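Local coordinates for rubisco operon transcriptional regulator (Synechocystis sp., PDB 5Y2W), which is a LysR-type transcriptional repressor that probably couples carbon and nitrogen metabolism to gene expression by binding effectors such as 2-phosphoglycolate in its regulatory domain, at residues A[108-113]-A[155-160]. Numbering follows the deposited sequence.
Sequences EAFIMR and GISVLS. With PGA (2-phosphoglycolic acid), chain B.
Phe-110 and Ile-156 face each other across a single beta bridge, in which Ile-156 bonds through its own N and O to the residues either side of Phe-110. Ile-156 N donates to Ala-109 O at a nearly straight 172°, and Ile-156 O accepts from Ile-111 N at 2.9 Å. Beyond the bridge, the next bond comes from a side chain: Ser-157 OG, anti to its backbone N (chi1 -159°), donates to Ile-111 O over 2.7 Å.

The tight packing gathers round the bridge and the Phe-110 ring. Gly-155 CA lies 3.5 Å from Ala-109 O, where a CB would clash, so the missing side chain lets the backbones close up. Phe-110 CG, anti to the backbone N (chi1 -167°), sets the ring against the 155-160 backbone, with Ile-156 O and Ser-157 CA over one face, toward the rim. Ser-157 CA makes a CH-pi contact 4.1 Å from the ring centroid. Val-158 CG2 meets the ring edge in plane, 3.9 Å from Phe-110 CZ, while Ile-156 CG1 packs 3.8 Å from Phe-110 CD2. Phe-127 of helix 118-129 adds an edge-to-face ring contact. An alanine in place of Phe-110 would probably open a gap beside Val-158 and Ile-156, and leave Ser-157 CA without its ring face and Phe-127 without its aromatic mate.

The contact is looser at the partly exposed Glu-108 side chain. There Ile-156 CD1 touches Glu-108 CB at 4.0 Å, the two side chains crossing at about a right angle, while the Glu-108 carboxylate bonds to His-92.

Toward the other end the 108-113 loop reaches the effector pocket of this periplasmic-binding-protein-like domain. Arg-113 NH1 donates to phosphate oxygen O2P of 2-phosphoglycolate at 2.9 Å, and Arg-113 NH2 is also bonded to Asn-143 OD1. Backbone bonds to Ile-156, the Ser-157 hydroxyl and the Phe-110 ring thus join this loop to segment 155-160, and the positive charge next to the phosphate is consistent with recognition of an anionic metabolite.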
ATOM      1  N   GLU A 108       5.079  -5.924  25.163  1.00 38.48           N
ATOM      2  CA  GLU A 108       5.874  -5.875  23.945  1.00 39.57           C
ATOM      3  C   GLU A 108       5.584  -4.648  23.144  1.00 36.99           C
ATOM      4  O   GLU A 108       4.445  -4.173  23.111  1.00 39.08           O
ATOM      5  CB  GLU A 108       5.566  -7.050  23.038  1.00 39.93           C
ATOM      6  CG  GLU A 108       6.178  -8.350  23.492  1.00 44.77           C
ATOM      7  CD  GLU A 108       7.669  -8.488  23.163  1.00 48.73           C
ATOM      8  OE1 GLU A 108       8.144  -7.939  22.112  1.00 43.36           O
ATOM      9  OE2 GLU A 108       8.365  -9.146  23.989  1.00 52.96           O
ATOM     10  N   ALA A 109       6.636  -4.109  22.506  1.00 42.11           N
ATOM     11  CA  ALA A 109       6.495  -2.955  21.629  1.00 42.03           C
ATOM     12  C   ALA A 109       5.758  -3.496  20.413  1.00 41.80           C
ATOM     13  O   ALA A 109       6.181  -4.501  19.794  1.00 39.78           O
ATOM     14  CB  ALA A 109       7.844  -2.369  21.213  1.00 42.12           C
ATOM     15  N   PHE A 110       4.652  -2.843  20.094  1.00 39.37           N
ATOM     16  CA  PHE A 110       3.684  -3.364  19.125  1.00 39.35           C
ATOM     17  C   PHE A 110       3.177  -2.243  18.210  1.00 40.79           C
ATOM     18  O   PHE A 110       2.610  -1.245  18.678  1.00 43.90           O
ATOM     19  CB  PHE A 110       2.521  -3.986  19.856  1.00 40.92           C
ATOM     20  CG  PHE A 110       1.630  -4.812  18.983  1.00 36.69           C
ATOM     21  CD1 PHE A 110       0.680  -4.208  18.180  1.00 39.96           C
ATOM     22  CD2 PHE A 110       1.749  -6.181  18.967  1.00 43.44           C
ATOM     23  CE1 PHE A 110      -0.133  -4.969  17.350  1.00 39.83           C
ATOM     24  CE2 PHE A 110       0.953  -6.956  18.155  1.00 43.94           C
ATOM     25  CZ  PHE A 110      -0.005  -6.341  17.344  1.00 41.53           C
ATOM     26  N   ILE A 111       3.346  -2.433  16.909  1.00 34.41           N
ATOM     27  CA  ILE A 111       2.978  -1.421  15.960  1.00 36.76           C
ATOM     28  C   ILE A 111       1.592  -1.692  15.505  1.00 36.45           C
ATOM     29  O   ILE A 111       1.296  -2.812  15.070  1.00 39.62           O
ATOM     30  CB  ILE A 111       3.928  -1.455  14.755  1.00 39.27           C
ATOM     31  CG1 ILE A 111       5.394  -1.298  15.221  1.00 41.08           C
ATOM     32  CG2 ILE A 111       3.541  -0.369  13.754  1.00 39.84           C
ATOM     33  CD1 ILE A 111       6.397  -2.074  14.401  1.00 40.03           C
ATOM     34  N   MET A 112       0.744  -0.692  15.519  1.00 36.95           N
ATOM     35  CA  MET A 112      -0.638  -0.902  15.101  1.00 38.21           C
ATOM     36  C   MET A 112      -0.905  -0.293  13.720  1.00 39.77           C
ATOM     37  O   MET A 112      -0.255   0.644  13.303  1.00 37.92           O
ATOM     38  CB  MET A 112      -1.577  -0.225  16.079  1.00 40.27           C
ATOM     39  CG  MET A 112      -1.777  -0.927  17.402  1.00 40.36           C
ATOM     40  SD  MET A 112      -2.995  -2.271  17.367  1.00 42.06           S
ATOM     41  CE  MET A 112      -3.017  -2.933  19.039  1.00 44.92           C
ATOM     42  N   ARG A 113      -1.854  -0.861  12.999  1.00 34.72           N
ATOM     43  CA  ARG A 113      -2.420  -0.268  11.804  1.00 35.65           C
ATOM     44  C   ARG A 113      -3.279   0.948  12.208  1.00 41.95           C
ATOM     45  O   ARG A 113      -3.595   1.127  13.398  1.00 45.61           O
ATOM     46  CB  ARG A 113      -3.329  -1.316  11.106  1.00 34.96           C
ATOM     47  CG  ARG A 113      -2.595  -2.393  10.325  1.00 33.16           C
ATOM     48  CD  ARG A 113      -2.102  -1.916   8.982  1.00 33.25           C
ATOM     49  NE  ARG A 113      -3.234  -1.386   8.228  1.00 39.58           N
ATOM     50  CZ  ARG A 113      -4.099  -2.102   7.508  1.00 40.79           C
ATOM     51  NH1 ARG A 113      -5.168  -1.477   6.983  1.00 35.13           N
ATOM     52  NH2 ARG A 113      -3.907  -3.417   7.323  1.00 39.43           N
ATOM     53  N   GLY A 155       9.574  -3.052  16.703  1.00 43.69           N
ATOM     54  CA  GLY A 155       8.672  -3.900  17.469  1.00 45.14           C
ATOM     55  C   GLY A 155       8.093  -5.050  16.654  1.00 41.54           C
ATOM     56  O   GLY A 155       8.634  -5.416  15.643  1.00 41.52           O
ATOM     57  N   ILE A 156       6.995  -5.608  17.136  1.00 42.13           N
ATOM     58  CA  ILE A 156       6.277  -6.680  16.455  1.00 39.44           C
ATOM     59  C   ILE A 156       4.930  -6.121  16.087  1.00 38.51           C
ATOM     60  O   ILE A 156       4.554  -5.041  16.531  1.00 38.54           O
ATOM     61  CB  ILE A 156       6.120  -7.903  17.368  1.00 39.40           C
ATOM     62  CG1 ILE A 156       5.250  -7.561  18.556  1.00 40.28           C
ATOM     63  CG2 ILE A 156       7.475  -8.316  17.887  1.00 41.95           C
ATOM     64  CD1 ILE A 156       5.013  -8.748  19.457  1.00 44.43           C
ATOM     65  N   SER A 157       4.258  -6.834  15.214  1.00 38.70           N
ATOM     66  CA  SER A 157       2.900  -6.516  14.800  1.00 38.27           C
ATOM     67  C   SER A 157       2.153  -7.808  14.438  1.00 38.79           C
ATOM     68  O   SER A 157       2.701  -8.891  14.504  1.00 36.87           O
ATOM     69  CB  SER A 157       2.908  -5.631  13.563  1.00 34.80           C
ATOM     70  OG  SER A 157       1.658  -4.930  13.440  1.00 35.10           O
ATOM     71  N   VAL A 158       0.874  -7.674  14.087  1.00 40.76           N
ATOM     72  CA  VAL A 158       0.084  -8.795  13.553  1.00 37.74           C
ATOM     73  C   VAL A 158      -0.412  -8.291  12.224  1.00 38.32           C
ATOM     74  O   VAL A 158      -0.975  -7.187  12.157  1.00 35.66           O
ATOM     75  CB  VAL A 158      -1.110  -9.127  14.453  1.00 39.14           C
ATOM     76  CG1 VAL A 158      -2.136  -9.970  13.691  1.00 43.47           C
ATOM     77  CG2 VAL A 158      -0.674  -9.797  15.777  1.00 36.61           C
ATOM     78  N   LEU A 159      -0.133  -9.051  11.173  1.00 35.35           N
ATOM     79  CA  LEU A 159      -0.563  -8.708   9.845  1.00 39.87           C
ATOM     80  C   LEU A 159      -1.064 -10.001   9.174  1.00 40.61           C
ATOM     81  O   LEU A 159      -0.717 -11.107   9.598  1.00 41.15           O
ATOM     82  CB  LEU A 159       0.636  -8.202   9.021  1.00 44.77           C
ATOM     83  CG  LEU A 159       1.396  -6.916   9.364  1.00 44.32           C
ATOM     84  CD1 LEU A 159       2.613  -6.721   8.454  1.00 44.36           C
ATOM     85  CD2 LEU A 159       0.441  -5.779   9.255  1.00 42.54           C
ATOM     86  N   SER A 160      -1.800  -9.849   8.087  1.00 39.51           N
ATOM     87  CA  SER A 160      -2.109 -10.967   7.195  1.00 37.03           C
ATOM     88  C   SER A 160      -0.861 -11.609   6.716  1.00 35.53           C
ATOM     89  O   SER A 160       0.051 -10.937   6.238  1.00 36.49           O
ATOM     90  CB  SER A 160      -2.877 -10.503   5.955  1.00 34.40           C
ATOM     91  OG  SER A 160      -3.107 -11.618   5.127  1.00 33.69           O
TER
HETATM   92  P   PGA B 401      -7.508  -4.017   6.748  1.00 38.71           P
HETATM   93  O1P PGA B 401      -7.940  -5.491   6.244  1.00 37.19           O
HETATM   94  O2P PGA B 401      -6.812  -3.376   5.594  1.00 38.65           O
HETATM   95  O3P PGA B 401      -6.631  -4.288   7.981  1.00 35.24           O
HETATM   96  O4P PGA B 401      -8.799  -3.306   6.917  1.00 32.70           O
HETATM   97  C2  PGA B 401      -7.105  -6.481   5.684  1.00 38.72           C
HETATM   98  C1  PGA B 401      -7.397  -7.873   6.228  1.00 42.33           C
HETATM   99  O1  PGA B 401      -6.712  -8.858   5.808  1.00 36.48           O
HETATM  100  O2  PGA B 401      -8.311  -7.985   7.072  1.00 40.77           O